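Local structure of Zn-dependent hydrolase of metallo-beta-lactamase superfamily TM0207 (Thermotoga maritima, 1VJN) at residues K191-Y196 and K210-V215. The protein is a putative zinc-dependent hydrolase of the metallo-beta-lactamase superfamily, whose natural substrate is not established. Residues are numbered along the deposited sequence; the frame is centred on the assembly and turned at random.
Sequences KLFDSY and KERKVV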
# COMPACT_ATOMS: atom_id res chain seq x y z
N LYS A 191 2.19 -10.20 16.32
CA LYS A 191 1.96 -10.41 17.74
C LYS A 191 1.07 -9.33 18.40
O LYS A 191 0.60 -9.52 19.50
CB LYS A 191 3.28 -10.60 18.50
CG LYS A 191 4.28 -9.46 18.37
CD LYS A 191 4.97 -9.08 19.69
CE LYS A 191 5.71 -10.24 20.36
NZ LYS A 191 6.05 -9.92 21.81
N LEU A 192 0.81 -8.23 17.70
CA LEU A 192 0.02 -7.14 18.27
C LEU A 192 -1.46 -7.30 18.02
O LEU A 192 -2.25 -6.47 18.47
CB LEU A 192 0.52 -5.81 17.69
CG LEU A 192 2.00 -5.50 17.94
CD1 LEU A 192 2.40 -4.21 17.18
CD2 LEU A 192 2.33 -5.39 19.45
N PHE A 193 -1.84 -8.34 17.27
CA PHE A 193 -3.22 -8.58 16.90
C PHE A 193 -3.66 -9.98 17.37
O PHE A 193 -2.85 -10.85 17.67
CB PHE A 193 -3.42 -8.46 15.39
CG PHE A 193 -2.99 -7.12 14.81
CD1 PHE A 193 -1.69 -6.92 14.39
CD2 PHE A 193 -3.91 -6.08 14.67
CE1 PHE A 193 -1.30 -5.70 13.87
CE2 PHE A 193 -3.52 -4.85 14.15
CZ PHE A 193 -2.21 -4.66 13.74
N ASP A 194 -4.97 -10.17 17.41
CA ASP A 194 -5.55 -11.39 17.98
C ASP A 194 -5.53 -12.58 17.00
O ASP A 194 -5.52 -13.76 17.39
CB ASP A 194 -6.98 -11.09 18.46
CG ASP A 194 -7.00 -10.11 19.66
OD1 ASP A 194 -6.21 -10.30 20.63
OD2 ASP A 194 -7.80 -9.13 19.71
N SER A 195 -5.52 -12.23 15.72
CA SER A 195 -5.52 -13.18 14.66
C SER A 195 -4.91 -12.54 13.41
O SER A 195 -4.72 -11.33 13.34
CB SER A 195 -6.97 -13.60 14.35
OG SER A 195 -7.73 -12.45 13.96
N TYR A 196 -4.61 -13.39 12.43
CA TYR A 196 -4.15 -12.99 11.10
C TYR A 196 -4.31 -14.18 10.14
O TYR A 196 -4.62 -15.31 10.55
CB TYR A 196 -2.68 -12.55 11.14
CG TYR A 196 -1.67 -13.62 11.50
CD1 TYR A 196 -1.10 -14.41 10.53
CD2 TYR A 196 -1.24 -13.79 12.80
CE1 TYR A 196 -0.18 -15.39 10.84
CE2 TYR A 196 -0.30 -14.74 13.12
CZ TYR A 196 0.23 -15.53 12.14
OH TYR A 196 1.17 -16.50 12.43
N LYS A 210 -15.99 -5.87 6.55
CA LYS A 210 -16.77 -5.53 7.73
C LYS A 210 -15.86 -5.50 8.94
O LYS A 210 -16.00 -4.64 9.80
CB LYS A 210 -17.88 -6.55 7.99
CG LYS A 210 -18.97 -6.60 6.91
CD LYS A 210 -19.90 -7.81 7.08
CE LYS A 210 -20.78 -7.74 8.37
NZ LYS A 210 -22.06 -6.98 8.19
N GLU A 211 -14.91 -6.43 9.01
CA GLU A 211 -14.07 -6.58 10.19
C GLU A 211 -12.61 -6.42 9.91
O GLU A 211 -12.16 -6.53 8.79
CB GLU A 211 -14.25 -7.96 10.81
CG GLU A 211 -15.69 -8.39 10.96
CD GLU A 211 -15.82 -9.55 11.92
OE1 GLU A 211 -14.77 -10.16 12.28
OE2 GLU A 211 -16.97 -9.86 12.32
N ARG A 212 -11.86 -6.20 10.98
CA ARG A 212 -10.44 -6.09 10.91
C ARG A 212 -9.81 -7.44 10.70
O ARG A 212 -10.13 -8.40 11.39
CB ARG A 212 -9.88 -5.49 12.19
CG ARG A 212 -8.36 -5.55 12.17
CD ARG A 212 -7.73 -4.65 13.10
NE ARG A 212 -7.82 -3.27 12.65
CZ ARG A 212 -7.36 -2.25 13.36
NH1 ARG A 212 -6.81 -2.45 14.56
NH2 ARG A 212 -7.47 -1.02 12.88
N LYS A 213 -8.87 -7.50 9.76
CA LYS A 213 -8.08 -8.70 9.54
C LYS A 213 -6.71 -8.32 8.99
O LYS A 213 -6.61 -7.61 7.99
CB LYS A 213 -8.78 -9.62 8.55
CG LYS A 213 -8.26 -11.05 8.55
CD LYS A 213 -9.13 -11.95 7.66
CE LYS A 213 -9.39 -11.37 6.23
NZ LYS A 213 -10.07 -12.31 5.28
N VAL A 214 -5.67 -8.79 9.67
CA VAL A 214 -4.33 -8.66 9.17
C VAL A 214 -4.05 -9.80 8.16
O VAL A 214 -4.26 -10.98 8.46
CB VAL A 214 -3.34 -8.65 10.34
CG1 VAL A 214 -1.92 -8.63 9.82
CG2 VAL A 214 -3.59 -7.45 11.23
N VAL A 215 -3.65 -9.44 6.95
CA VAL A 215 -3.38 -10.40 5.88
C VAL A 215 -1.93 -10.26 5.45
O VAL A 215 -1.53 -9.19 4.97
CB VAL A 215 -4.29 -10.18 4.67
CG1 VAL A 215 -3.87 -11.10 3.49
CG2 VAL A 215 -5.73 -10.43 5.05
O HOH W 1 -6.35 -9.69 12.38
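Val214, on strand 213-216, sets a methyl group squarely against the ring of Phe193, which lies in the loop between helix 187-190 and edge strand 197-198. Val214 CG2 sits 3.6 Å from the centroid of the Phe193 ring and only 8° off the ring normal, a CH-pi contact made over the face. With CG anti to its own carbonyl carbon (chi1 -57°), Phe193 swings its ring toward the sheet; Ile169 of strand 168-172 and Lys158 of helix 154-163 also touch the ring, and Phe189 of helix 187-190 meets it edge-to-face. Next to this close packing, Arg212 runs out from a CG anti to the backbone N, and NH1 comes to the ring edge, 4.1 Å from Phe193 CE2. The guanidinium plane stands 78° from the ring, so there is no stack; its polar end instead forms a salt bridge with Asp162 and a hydrogen bond to the carbonyl of Ala166. The Tyr196 end is looser and more exposed. Tyr196 CB lies 4.0 Å from Val214 CB while the phenol ring turns outward, and Tyr196 CA approaches Val214 O at 3.3 Å in a CA-H...O contact. No direct hydrogen bond joins the segments; one water donates to Ser195 O at 2.5 Å and accepts from Val214 N at 2.9 Å, and the Val214-Glu197 backbone bond follows just beyond. Direct contact between the segments is therefore mostly apolar, dominated by the Val214 methyl over Phe193, while the arginine charge is probably compensated by Asp162 of helix 154-163 rather than by the ring.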